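Local atomic coordinates of aminodeoxyfutalosine deaminase (Deinococcus radiodurans, PDB entry 2IMR), a protein that catalyses the zinc-dependent deamination of aminodeoxyfutalosine to futalosine, a step of menaquinone biosynthesis, and more weakly deaminates several adenosine-like nucleosides. Residues Pro299-Met304 with Ala313-Ala318; Leu237-Ala242 with Leu292-Ala297; Gly335-Pro340 with Val347-Gly352; Leu210-Pro215 with Arg221-Leu226; Asn97-Leu102 with Val323-Ser328. All coordinates share one frame; numbering follows the deposited sequence.

Contact 1 of 5, residues Pro299-Met304 with Ala313-Ala318; sequences PTLVHM and ARVARA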
# COMPACT_ATOMS: atom_id res chain seq x y z
N PRO A 299 2.66 12.14 -4.52
CA PRO A 299 1.83 10.93 -4.59
C PRO A 299 2.53 9.77 -3.89
O PRO A 299 3.76 9.74 -3.84
CB PRO A 299 1.71 10.69 -6.08
CG PRO A 299 3.07 11.12 -6.57
CD PRO A 299 3.26 12.44 -5.83
N THR A 300 1.76 8.83 -3.36
CA THR A 300 2.34 7.66 -2.74
C THR A 300 2.65 6.70 -3.89
O THR A 300 1.80 6.43 -4.72
CB THR A 300 1.36 7.00 -1.74
OG1 THR A 300 1.16 7.87 -0.63
CG2 THR A 300 1.92 5.68 -1.24
N LEU A 301 3.89 6.21 -3.93
CA LEU A 301 4.32 5.31 -4.99
C LEU A 301 4.30 3.87 -4.51
O LEU A 301 4.89 3.53 -3.48
CB LEU A 301 5.73 5.69 -5.45
CG LEU A 301 5.89 7.18 -5.82
CD1 LEU A 301 7.34 7.44 -6.21
CD2 LEU A 301 4.94 7.55 -6.96
N VAL A 302 3.62 3.01 -5.27
CA VAL A 302 3.48 1.61 -4.91
C VAL A 302 4.43 0.66 -5.64
O VAL A 302 4.70 0.82 -6.83
CB VAL A 302 2.03 1.15 -5.15
CG1 VAL A 302 1.83 -0.28 -4.65
CG2 VAL A 302 1.07 2.11 -4.46
N HIS A 303 4.93 -0.33 -4.89
CA HIS A 303 5.86 -1.35 -5.36
C HIS A 303 7.28 -0.79 -5.40
O HIS A 303 8.08 -1.10 -4.51
CB HIS A 303 5.43 -1.89 -6.72
CG HIS A 303 4.12 -2.63 -6.67
ND1 HIS A 303 3.87 -3.65 -5.77
CD2 HIS A 303 2.97 -2.47 -7.38
CE1 HIS A 303 2.64 -4.08 -5.93
NE2 HIS A 303 2.07 -3.38 -6.89
N MET A 304 7.60 0.01 -6.41
CA MET A 304 8.91 0.64 -6.48
C MET A 304 10.05 -0.34 -6.28
O MET A 304 11.00 -0.06 -5.52
CB MET A 304 8.99 1.74 -5.42
CG MET A 304 8.04 2.89 -5.65
SD MET A 304 8.61 3.86 -7.05
CE MET A 304 9.91 4.84 -6.24
N ALA A 313 16.76 8.96 -4.60
CA ALA A 313 17.07 10.33 -4.20
C ALA A 313 15.94 11.27 -4.64
O ALA A 313 15.56 12.18 -3.90
CB ALA A 313 18.40 10.77 -4.82
N ARG A 314 15.40 11.05 -5.83
CA ARG A 314 14.31 11.89 -6.33
C ARG A 314 13.06 11.72 -5.47
O ARG A 314 12.35 12.69 -5.18
CB ARG A 314 13.99 11.53 -7.79
CG ARG A 314 15.10 11.84 -8.78
CD ARG A 314 14.76 11.35 -10.18
NE ARG A 314 15.79 11.68 -11.17
CZ ARG A 314 15.92 12.87 -11.76
NH1 ARG A 314 15.09 13.86 -11.48
NH2 ARG A 314 16.88 13.06 -12.65
N VAL A 315 12.78 10.49 -5.07
CA VAL A 315 11.62 10.20 -4.23
C VAL A 315 11.76 10.87 -2.87
O VAL A 315 10.81 11.46 -2.35
CB VAL A 315 11.46 8.66 -4.03
CG1 VAL A 315 10.38 8.37 -3.00
CG2 VAL A 315 11.11 8.02 -5.36
N ALA A 316 12.95 10.77 -2.29
CA ALA A 316 13.22 11.37 -0.99
C ALA A 316 13.06 12.89 -1.04
O ALA A 316 12.46 13.49 -0.15
CB ALA A 316 14.63 11.01 -0.55
N ARG A 317 13.59 13.51 -2.09
CA ARG A 317 13.51 14.96 -2.26
C ARG A 317 12.06 15.44 -2.36
O ARG A 317 11.70 16.48 -1.79
CB ARG A 317 14.26 15.37 -3.53
CG ARG A 317 14.08 16.83 -3.92
CD ARG A 317 14.96 17.21 -5.10
NE ARG A 317 14.68 16.43 -6.30
CZ ARG A 317 15.29 16.61 -7.47
NH1 ARG A 317 16.21 17.56 -7.59
NH2 ARG A 317 14.99 15.86 -8.51
N ALA A 318 11.24 14.68 -3.07
CA ALA A 318 9.84 15.03 -3.26
C ALA A 318 8.99 14.82 -2.01
O ALA A 318 7.91 15.40 -1.87
CB ALA A 318 9.26 14.24 -4.43
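Met304 and Leu301 both reach across to one methyl group of Val315, and that branch, CG2, carries the whole contact from the helix side. The methionine comes closer, its terminal CE lying 3.5 Å from Val315 CG2. Leu301 follows with CD1, 3.9 Å from the same Val315 CG2. In each pair the side chains slide past one another in opposite directions, so they mesh alongside. No polar atom takes part, and branched or flexible apolar residues suit a place where three buried side chains must fill the gap between a strand and a helix. The methionine gets there by folding: CG stands anti to its carbonyl carbon, and two further bends, chi2 -72° and chi3 -80°, curl the thioether so that the methyl faces the helix. Both CB atoms are directed toward helix 309-318, and Leu301 reaches it with an extended chain, chi2 178°.

One shell out, Val286 of helix 285-292 touches both Met304 and Val315 and so joins a second helix to the cluster. Leu301 is held in line by backbone hydrogen bonds to Ala321, just before strand 322-324, and to Val323 within it. Arg314 ties helix 309-318 to Asp290 of helix 285-292 and also bridges Asp310. Strand 300-303, helix 309-318 and strand 322-324 form a beta-alpha-beta unit, the repeating element of the amidohydrolase TIM-barrel fold, with the helix packed outside the parallel strands.

Contact 2 of 5, residues Leu237-Ala242 with Leu292-Ala297; sequences LQIHVA and LGVLAA. With ZN (zinc ion), chain B.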
# COMPACT_ATOMS: atom_id res chain seq x y z
N LEU A 237 -3.04 10.51 -3.58
CA LEU A 237 -2.71 9.79 -4.80
C LEU A 237 -1.90 8.53 -4.53
O LEU A 237 -1.14 8.47 -3.57
CB LEU A 237 -1.88 10.68 -5.74
CG LEU A 237 -2.47 11.85 -6.51
CD1 LEU A 237 -1.34 12.75 -7.00
CD2 LEU A 237 -3.30 11.35 -7.68
N GLN A 238 -2.09 7.53 -5.39
CA GLN A 238 -1.31 6.30 -5.34
C GLN A 238 -1.08 5.90 -6.79
O GLN A 238 -2.03 5.86 -7.59
CB GLN A 238 -2.04 5.17 -4.59
CG GLN A 238 -1.52 4.99 -3.16
CD GLN A 238 -1.96 3.68 -2.51
OE1 GLN A 238 -1.95 2.63 -3.14
NE2 GLN A 238 -2.33 3.75 -1.23
N ILE A 239 0.18 5.65 -7.13
CA ILE A 239 0.57 5.27 -8.49
C ILE A 239 1.45 4.02 -8.38
O ILE A 239 2.37 3.99 -7.56
CB ILE A 239 1.41 6.38 -9.18
CG1 ILE A 239 0.68 7.73 -9.10
CG2 ILE A 239 1.69 6.01 -10.64
CD1 ILE A 239 1.51 8.90 -9.59
N HIS A 240 1.17 2.99 -9.18
CA HIS A 240 2.01 1.79 -9.17
C HIS A 240 3.22 2.15 -10.01
O HIS A 240 3.06 2.50 -11.18
CB HIS A 240 1.31 0.60 -9.84
CG HIS A 240 0.01 0.21 -9.22
ND1 HIS A 240 -1.20 0.72 -9.63
CD2 HIS A 240 -0.27 -0.68 -8.24
CE1 HIS A 240 -2.17 0.17 -8.94
NE2 HIS A 240 -1.64 -0.69 -8.08
N VAL A 241 4.42 2.04 -9.45
CA VAL A 241 5.61 2.41 -10.21
C VAL A 241 6.76 1.42 -10.11
O VAL A 241 7.09 0.96 -9.02
CB VAL A 241 6.12 3.80 -9.76
CG1 VAL A 241 7.33 4.22 -10.60
CG2 VAL A 241 5.00 4.83 -9.89
N ALA A 242 7.35 1.12 -11.26
CA ALA A 242 8.50 0.21 -11.36
C ALA A 242 8.30 -1.14 -10.66
O ALA A 242 9.22 -1.66 -10.01
CB ALA A 242 9.75 0.90 -10.81
N LEU A 292 8.22 15.20 -15.10
CA LEU A 292 6.90 15.54 -15.60
C LEU A 292 6.22 16.47 -14.61
O LEU A 292 5.22 17.11 -14.94
CB LEU A 292 6.06 14.28 -15.80
CG LEU A 292 4.66 14.48 -16.39
CD1 LEU A 292 4.74 15.19 -17.73
CD2 LEU A 292 3.98 13.13 -16.56
N GLY A 293 6.75 16.53 -13.39
CA GLY A 293 6.19 17.38 -12.37
C GLY A 293 5.12 16.71 -11.54
O GLY A 293 4.43 17.35 -10.75
N VAL A 294 4.97 15.40 -11.72
CA VAL A 294 3.97 14.64 -10.98
C VAL A 294 4.37 14.39 -9.53
O VAL A 294 3.51 14.34 -8.65
CB VAL A 294 3.69 13.29 -11.69
CG1 VAL A 294 2.73 12.44 -10.86
CG2 VAL A 294 3.09 13.55 -13.06
N LEU A 295 5.66 14.23 -9.25
CA LEU A 295 6.09 13.98 -7.88
C LEU A 295 5.88 15.20 -6.99
O LEU A 295 5.91 15.10 -5.76
CB LEU A 295 7.56 13.54 -7.83
CG LEU A 295 7.86 12.22 -8.57
CD1 LEU A 295 9.23 11.72 -8.19
CD2 LEU A 295 6.80 11.17 -8.22
N ALA A 296 5.64 16.35 -7.62
CA ALA A 296 5.40 17.59 -6.89
C ALA A 296 4.15 17.47 -6.03
O ALA A 296 4.03 18.12 -4.99
CB ALA A 296 5.24 18.74 -7.88
N ALA A 297 3.21 16.63 -6.46
CA ALA A 297 1.97 16.42 -5.73
C ALA A 297 2.14 15.43 -4.56
O ALA A 297 1.18 15.11 -3.86
CB ALA A 297 0.89 15.92 -6.68
ZN ZN B . -2.22 -2.36 -6.98
O HOH W 1 -0.93 -3.60 -7.10
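Ile239 meets Val294 through the far end of its longer branch. Its CB points toward the loop 292-297, and CG1 stands anti to the carbonyl carbon (chi1 -52°). An extended second torsion, chi2 172°, then carries CD1 out to Val294 CG1, at 4.0 Å. Neither CB nor CG1 nor the CG2 branch comes within contact distance of the loop, so the tip does all the touching, and the two side chains cross obliquely. Beside this pair Leu237 CD1 rests on Ala297 CB at 3.9 Å; the small alanine lets the short 3-10 turn 295-297 come up to the strand's entry. That turn is closed by Ala297 N bonding to Val294 O, while Gly293, with positive phi, ends helix 285-292 in a Schellman motif.

Met223 and Ser227 of helix 220-233 touch Val294 as well. The opposite side of the strand is polar: His240 binds zinc through NE2 at 2.1 Å, and its ND1 is hydrogen-bonded to the backbone oxygen of His213, which fixes the ring's rotation. Strand 238-241 turns Ile239 outward to the surrounding layer and the zinc ligand His240 inward, as expected for a strand of the amidohydrolase TIM barrel.

Contact 3 of 5, residues Gly335-Pro340 with Val347-Gly352; sequences GTFDWP and VEVALG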
# COMPACT_ATOMS: atom_id res chain seq x y z
N GLY A 335 11.08 -9.15 -8.31
CA GLY A 335 12.34 -8.78 -7.69
C GLY A 335 11.98 -8.38 -6.27
O GLY A 335 10.83 -8.54 -5.85
N THR A 336 12.94 -7.83 -5.53
CA THR A 336 12.68 -7.46 -4.15
C THR A 336 12.89 -5.97 -3.86
O THR A 336 13.92 -5.40 -4.21
CB THR A 336 13.58 -8.28 -3.20
OG1 THR A 336 13.36 -9.68 -3.43
CG2 THR A 336 13.27 -7.97 -1.74
N PHE A 337 11.89 -5.36 -3.23
CA PHE A 337 11.92 -3.95 -2.84
C PHE A 337 13.14 -3.74 -1.94
O PHE A 337 13.34 -4.49 -0.98
CB PHE A 337 10.64 -3.61 -2.06
CG PHE A 337 10.62 -2.24 -1.45
CD1 PHE A 337 10.54 -1.10 -2.24
CD2 PHE A 337 10.64 -2.08 -0.06
CE1 PHE A 337 10.48 0.17 -1.67
CE2 PHE A 337 10.58 -0.82 0.52
CZ PHE A 337 10.50 0.31 -0.29
N ASP A 338 13.96 -2.74 -2.25
CA ASP A 338 15.15 -2.48 -1.44
C ASP A 338 14.78 -1.63 -0.23
O ASP A 338 15.04 -0.43 -0.19
CB ASP A 338 16.21 -1.75 -2.28
CG ASP A 338 17.59 -1.83 -1.66
OD1 ASP A 338 17.68 -2.03 -0.44
OD2 ASP A 338 18.58 -1.68 -2.40
N TRP A 339 14.16 -2.25 0.77
CA TRP A 339 13.75 -1.50 1.95
C TRP A 339 14.94 -0.81 2.63
O TRP A 339 14.86 0.37 2.97
CB TRP A 339 13.04 -2.42 2.95
CG TRP A 339 12.20 -1.68 3.96
CD1 TRP A 339 12.51 -0.51 4.59
CD2 TRP A 339 10.94 -2.10 4.49
NE1 TRP A 339 11.52 -0.17 5.48
CE2 TRP A 339 10.54 -1.14 5.44
CE3 TRP A 339 10.11 -3.21 4.26
CZ2 TRP A 339 9.35 -1.24 6.16
CZ3 TRP A 339 8.92 -3.31 4.97
CH2 TRP A 339 8.55 -2.33 5.91
N PRO A 340 16.04 -1.53 2.86
CA PRO A 340 17.16 -0.84 3.52
C PRO A 340 17.62 0.43 2.81
O PRO A 340 17.97 1.42 3.47
CB PRO A 340 18.25 -1.92 3.60
CG PRO A 340 17.83 -2.96 2.60
CD PRO A 340 16.33 -2.96 2.66
N VAL A 347 12.95 7.67 3.39
CA VAL A 347 11.64 7.61 2.75
C VAL A 347 10.67 6.83 3.62
O VAL A 347 11.00 5.76 4.12
CB VAL A 347 11.75 6.93 1.37
CG1 VAL A 347 10.38 6.87 0.71
CG2 VAL A 347 12.73 7.70 0.49
N GLU A 348 9.47 7.39 3.82
CA GLU A 348 8.44 6.74 4.63
C GLU A 348 7.93 5.51 3.88
O GLU A 348 7.49 5.61 2.74
CB GLU A 348 7.29 7.72 4.88
CG GLU A 348 6.12 7.14 5.67
CD GLU A 348 6.48 6.82 7.11
OE1 GLU A 348 7.32 5.91 7.32
OE2 GLU A 348 5.93 7.46 8.02
N VAL A 349 7.98 4.36 4.54
CA VAL A 349 7.54 3.11 3.94
C VAL A 349 6.32 2.54 4.66
O VAL A 349 6.26 2.53 5.89
CB VAL A 349 8.67 2.06 3.97
CG1 VAL A 349 8.21 0.76 3.31
CG2 VAL A 349 9.90 2.60 3.25
N ALA A 350 5.35 2.07 3.88
CA ALA A 350 4.14 1.47 4.41
C ALA A 350 4.01 0.08 3.81
O ALA A 350 4.64 -0.23 2.80
CB ALA A 350 2.92 2.32 4.04
N LEU A 351 3.18 -0.76 4.42
CA LEU A 351 2.98 -2.12 3.94
C LEU A 351 1.58 -2.37 3.39
O LEU A 351 0.59 -1.86 3.91
CB LEU A 351 3.26 -3.12 5.06
CG LEU A 351 4.73 -3.41 5.37
CD1 LEU A 351 4.85 -4.04 6.75
CD2 LEU A 351 5.28 -4.34 4.30
N GLY A 352 1.52 -3.19 2.35
CA GLY A 352 0.25 -3.56 1.74
C GLY A 352 0.36 -5.03 1.35
O GLY A 352 1.45 -5.58 1.35
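Val349 lies over one face of the Trp339 indole, its CG1 3.9 Å from the centroid of the six-membered ring and 21° off the ring normal. This is a CH-pi contact, offset toward the rim, and the two side chains approach obliquely. Leu351 crosses the tryptophan at about a right angle and brings CD2 to 3.8 Å from Trp339 CZ3, at the far end of the indole. Phe337 comes at Val349 from the opposite direction: its CE2 is 4.0 Å from Val349 CG1, so this methyl touches both aromatic side chains, in directions roughly at right angles. With CG anti to the backbone N (chi1 -161°), Trp339 swings its long ring system in toward the strand although its CB does not point there. A large flat side chain is well suited here, because one indole spans Val349 and Leu351, two residues apart on strand 349-351. Without the indole, as with an alanine here, Val349 CG1 and Leu351 CD2 would probably lose their ring and a gap would open beside the strand.

Asp338 caps helix 339-344, its OD1 accepting a hydrogen bond from Ala341 N. Helix 380-395 packs on the tryptophan through Val382, Leu383 and Ala386. Phe337 stacks on Phe342 and touches Val322 and Thr324, so the contact lies between helices 339-344 and 380-395 on one side and the neighbouring strands 322-324 and 349-351 on the other.

Contact 4 of 5, residues Leu210-Pro215 with Arg221-Leu226; sequences LSPHTP and RLMRLL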
# COMPACT_ATOMS: atom_id res chain seq x y z
N LEU A 210 -7.30 9.21 -5.58
CA LEU A 210 -7.18 9.01 -7.01
C LEU A 210 -5.99 8.13 -7.31
O LEU A 210 -4.95 8.24 -6.67
CB LEU A 210 -7.02 10.37 -7.70
CG LEU A 210 -7.18 10.47 -9.21
CD1 LEU A 210 -8.53 9.91 -9.65
CD2 LEU A 210 -7.05 11.94 -9.61
N SER A 211 -6.14 7.25 -8.29
CA SER A 211 -5.03 6.37 -8.61
C SER A 211 -4.72 6.19 -10.08
O SER A 211 -5.35 5.37 -10.75
CB SER A 211 -5.24 4.99 -7.99
OG SER A 211 -4.20 4.12 -8.39
N PRO A 212 -3.77 6.98 -10.61
CA PRO A 212 -3.39 6.84 -12.02
C PRO A 212 -2.72 5.46 -11.99
O PRO A 212 -1.79 5.24 -11.22
CB PRO A 212 -2.36 7.96 -12.21
CG PRO A 212 -2.77 8.99 -11.18
CD PRO A 212 -3.11 8.14 -9.98
N HIS A 213 -3.21 4.53 -12.81
CA HIS A 213 -2.72 3.15 -12.82
C HIS A 213 -1.20 2.95 -12.76
O HIS A 213 -0.67 2.45 -11.76
CB HIS A 213 -3.29 2.41 -14.04
CG HIS A 213 -3.09 0.93 -14.01
ND1 HIS A 213 -2.67 0.21 -15.11
CD2 HIS A 213 -3.28 0.01 -13.03
CE1 HIS A 213 -2.62 -1.07 -14.82
NE2 HIS A 213 -2.99 -1.22 -13.55
N THR A 214 -0.51 3.30 -13.83
CA THR A 214 0.94 3.17 -13.90
C THR A 214 1.47 4.28 -14.79
O THR A 214 0.69 5.00 -15.43
CB THR A 214 1.39 1.84 -14.53
OG1 THR A 214 1.06 1.84 -15.92
CG2 THR A 214 0.70 0.64 -13.84
N PRO A 215 2.80 4.43 -14.87
CA PRO A 215 3.35 5.48 -15.73
C PRO A 215 3.22 5.16 -17.22
O PRO A 215 3.42 6.03 -18.06
CB PRO A 215 4.82 5.56 -15.30
CG PRO A 215 4.83 4.98 -13.91
CD PRO A 215 3.85 3.84 -14.02
N ARG A 221 -0.15 13.35 -20.57
CA ARG A 221 -1.14 14.41 -20.41
C ARG A 221 -2.17 14.08 -19.33
O ARG A 221 -2.44 14.90 -18.45
CB ARG A 221 -1.84 14.67 -21.74
CG ARG A 221 -2.84 15.81 -21.68
CD ARG A 221 -3.47 16.10 -23.04
NE ARG A 221 -4.46 17.16 -22.94
CZ ARG A 221 -4.19 18.40 -22.54
NH1 ARG A 221 -2.95 18.74 -22.21
NH2 ARG A 221 -5.16 19.30 -22.46
N LEU A 222 -2.73 12.88 -19.38
CA LEU A 222 -3.73 12.48 -18.38
C LEU A 222 -3.11 12.40 -16.98
O LEU A 222 -3.75 12.73 -15.99
CB LEU A 222 -4.35 11.13 -18.77
CG LEU A 222 -5.40 10.54 -17.81
CD1 LEU A 222 -6.52 11.55 -17.59
CD2 LEU A 222 -5.94 9.24 -18.38
N MET A 223 -1.85 11.95 -16.91
CA MET A 223 -1.16 11.84 -15.62
C MET A 223 -1.04 13.21 -14.95
O MET A 223 -1.28 13.34 -13.75
CB MET A 223 0.23 11.23 -15.82
CG MET A 223 1.02 11.04 -14.53
SD MET A 223 0.30 9.80 -13.43
CE MET A 223 0.91 8.30 -14.19
N ARG A 224 -0.67 14.23 -15.72
CA ARG A 224 -0.55 15.57 -15.16
C ARG A 224 -1.90 16.18 -14.82
O ARG A 224 -2.02 16.89 -13.82
CB ARG A 224 0.20 16.49 -16.13
CG ARG A 224 1.70 16.27 -16.13
CD ARG A 224 2.43 17.48 -16.68
NE ARG A 224 2.03 18.73 -16.03
CZ ARG A 224 1.94 18.91 -14.72
NH1 ARG A 224 2.22 17.92 -13.88
NH2 ARG A 224 1.57 20.10 -14.23
N LEU A 225 -2.91 15.91 -15.64
CA LEU A 225 -4.24 16.44 -15.36
C LEU A 225 -4.72 15.86 -14.03
O LEU A 225 -5.29 16.56 -13.20
CB LEU A 225 -5.23 16.04 -16.46
CG LEU A 225 -5.12 16.75 -17.81
CD1 LEU A 225 -6.16 16.20 -18.78
CD2 LEU A 225 -5.33 18.25 -17.61
N LEU A 226 -4.45 14.57 -13.83
CA LEU A 226 -4.87 13.90 -12.61
C LEU A 226 -4.09 14.37 -11.38
O LEU A 226 -4.69 14.68 -10.35
CB LEU A 226 -4.71 12.38 -12.76
CG LEU A 226 -5.59 11.70 -13.82
CD1 LEU A 226 -5.14 10.25 -14.01
CD2 LEU A 226 -7.06 11.78 -13.40
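Met223 leaves its helix with CG anti to the backbone N, and bends at chi2 (67°) and chi3 (81°) then fold its thioether over toward Pro212. The folded chain crosses the proline at about a right angle and sets SD 3.5 Å from Pro212 CB. This is strand-to-helix packing within a beta/alpha unit of the TIM barrel: strand 206-212 leads into helix 220-233, whose short segment runs back nearly antiparallel to the strand, at 162°, with the axes 9.3 Å apart. Leu226, one turn further along, fills the next place, its CD1 3.9 Å from Pro212 CG. Its other branch, CD2, meets Leu210 CD2 at 3.8 Å, those two side chains also crossing at about a right angle. Leu210 and Pro212 thus face the helix, whereas Ser211 between them points away and bonds through OG to the backbone O of Gln238. Proline suits its place by offering a compact, rigid apolar surface to two partners at once.

Just past the strand, His213, predicted to bind substrate, turns its ring away from the helix and is held through ND1 by Thr217, which also bonds Thr214 OG1. At the end of the folded methionine, Met223 CE lies 3.5 Å from Thr214 O.

Contact 5 of 5, residues Asn97-Leu102 with Val323-Ser328; sequences NAHTHL and VTCPRS. With ZN (zinc ion), chain B.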
# COMPACT_ATOMS: atom_id res chain seq x y z
N ASN A 97 -3.50 -1.91 5.99
CA ASN A 97 -3.21 -2.54 4.71
C ASN A 97 -3.24 -1.35 3.77
O ASN A 97 -4.31 -0.99 3.26
CB ASN A 97 -4.29 -3.55 4.31
CG ASN A 97 -3.87 -4.38 3.12
OD1 ASN A 97 -3.07 -3.94 2.29
ND2 ASN A 97 -4.44 -5.58 3.00
N ALA A 98 -2.07 -0.76 3.57
CA ALA A 98 -1.92 0.45 2.76
C ALA A 98 -2.13 0.32 1.26
O ALA A 98 -2.16 1.32 0.55
CB ALA A 98 -0.56 1.08 3.04
N HIS A 99 -2.24 -0.91 0.76
CA HIS A 99 -2.48 -1.09 -0.66
C HIS A 99 -3.06 -2.45 -1.00
O HIS A 99 -2.44 -3.48 -0.76
CB HIS A 99 -1.20 -0.91 -1.48
CG HIS A 99 -1.44 -0.97 -2.97
ND1 HIS A 99 -1.86 0.11 -3.70
CD2 HIS A 99 -1.37 -2.01 -3.83
CE1 HIS A 99 -2.05 -0.25 -4.96
NE2 HIS A 99 -1.76 -1.54 -5.06
N THR A 100 -4.27 -2.43 -1.56
CA THR A 100 -4.92 -3.64 -2.01
C THR A 100 -5.97 -3.26 -3.05
O THR A 100 -6.22 -2.07 -3.30
CB THR A 100 -5.61 -4.41 -0.84
OG1 THR A 100 -6.11 -5.66 -1.33
CG2 THR A 100 -6.75 -3.60 -0.26
N HIS A 101 -6.56 -4.27 -3.68
CA HIS A 101 -7.62 -4.06 -4.65
C HIS A 101 -8.72 -5.03 -4.22
O HIS A 101 -8.52 -6.24 -4.28
CB HIS A 101 -7.18 -4.45 -6.07
CG HIS A 101 -6.11 -3.58 -6.65
ND1 HIS A 101 -6.32 -2.82 -7.79
CD2 HIS A 101 -4.81 -3.41 -6.32
CE1 HIS A 101 -5.19 -2.22 -8.12
NE2 HIS A 101 -4.26 -2.56 -7.25
N LEU A 102 -9.86 -4.51 -3.76
CA LEU A 102 -10.96 -5.37 -3.35
C LEU A 102 -11.80 -5.76 -4.57
O LEU A 102 -12.58 -6.72 -4.53
CB LEU A 102 -11.83 -4.69 -2.29
CG LEU A 102 -11.10 -4.36 -0.99
CD1 LEU A 102 -12.10 -3.89 0.06
CD2 LEU A 102 -10.35 -5.59 -0.47
N VAL A 323 4.65 2.34 -0.77
CA VAL A 323 4.02 1.17 -0.18
C VAL A 323 4.63 -0.07 -0.83
O VAL A 323 4.69 -0.18 -2.05
CB VAL A 323 2.50 1.14 -0.42
CG1 VAL A 323 1.89 -0.10 0.24
CG2 VAL A 323 1.86 2.40 0.14
N THR A 324 5.10 -1.01 -0.01
CA THR A 324 5.68 -2.23 -0.54
C THR A 324 4.72 -3.38 -0.21
O THR A 324 4.10 -3.38 0.85
CB THR A 324 7.09 -2.49 0.06
OG1 THR A 324 7.64 -3.70 -0.47
CG2 THR A 324 7.04 -2.58 1.57
N CYS A 325 4.59 -4.33 -1.14
CA CYS A 325 3.72 -5.51 -0.99
C CYS A 325 4.64 -6.72 -1.19
O CYS A 325 4.74 -7.27 -2.29
CB CYS A 325 2.62 -5.49 -2.06
SG CYS A 325 1.58 -3.98 -2.09
N PRO A 326 5.31 -7.16 -0.12
CA PRO A 326 6.24 -8.29 -0.12
C PRO A 326 5.82 -9.57 -0.85
O PRO A 326 6.43 -9.95 -1.84
CB PRO A 326 6.50 -8.52 1.36
CG PRO A 326 6.39 -7.16 1.93
CD PRO A 326 5.16 -6.63 1.25
N ARG A 327 4.79 -10.23 -0.35
CA ARG A 327 4.36 -11.47 -0.99
C ARG A 327 3.99 -11.30 -2.45
O ARG A 327 4.39 -12.11 -3.29
CB ARG A 327 3.20 -12.08 -0.20
CG ARG A 327 3.64 -12.58 1.16
CD ARG A 327 2.48 -13.20 1.92
NE ARG A 327 1.43 -12.22 2.20
CZ ARG A 327 0.33 -12.50 2.88
NH1 ARG A 327 0.12 -13.72 3.36
NH2 ARG A 327 -0.58 -11.55 3.08
N SER A 328 3.25 -10.24 -2.76
CA SER A 328 2.86 -9.99 -4.14
C SER A 328 4.07 -9.91 -5.06
O SER A 328 4.09 -10.51 -6.13
CB SER A 328 2.05 -8.69 -4.24
OG SER A 328 1.67 -8.44 -5.58
ZN ZN B . -2.22 -2.36 -6.98
O HOH W 1 -0.93 -3.60 -7.10
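Val323 opens the contact by placing its CG1 methyl 3.6 Å from His99 CB and 3.9 Å from Ala98 CB. That branch stands anti to the backbone N. The small Ala98 lets the chain come close to strand 322-324, and the branched valine suits its place because CG1 serves both Ala98 and His99 while CG2 adds a second touch on Ala98. Cutting the valine back to an alanine removes both methyls, and His99 CB would probably lose its apolar backing, leaving the zinc ligand less firmly seated. Thr324 points away and touches Phe337. Cys325, at the N-cap position before helix 326-331, turns inward again and puts SG 4.0 Å from His99 CD2, an oblique sulfur-aromatic approach. Further along, Arg327 makes salt bridges to Glu366 and Glu367, and Ser328 OG is hydrogen-bonded to Asp354, assigned as a zinc-binding residue though not among the ligands coordinating the metal here.

His99 NE2 binds zinc at 2.1 Å. His101 NE2 binds at the same length, His240 adds a third nitrogen, and a water completes the set. His99 ND1 is hydrogen-bonded to Gln238 OE1, which fixes the imidazole's rotation. The His-X-His sequence is the familiar amidohydrolase metal motif. It lies where the chain turns a corner between strands 97-98 and 100-101: backbone hydrogen bonds join Ala98 to Leu351 of strand 349-351 and Thr100 to Gly150 of strand 149-153, with helix 365-374 packed against Pro326.

How the contacts relate
Along the chain, contact 5 closes the longest loop, joining residues 97-102 to 323-328, and contacts 4, 2 and 1 lie in that order within it; contact 3 follows. Contacts 1, 2, 3 and 5 all reach the parallel sheet ordered 238-241, 300-303, 322-324, 349-351, while contact 4 lies on strand 206-212, beside strand 238-241 in the barrel, and contact 5 reaches both runs of strands. Contacts 1 and 2 have centres about 7 Å apart, and contacts 3 and 4 are the most distant pair, about 22 Å. Contacts 2 and 5 share the zinc ion and its water. Contacts 1 to 4 therefore pack the outer layer around a barrel whose interior holds the deaminase's metal site.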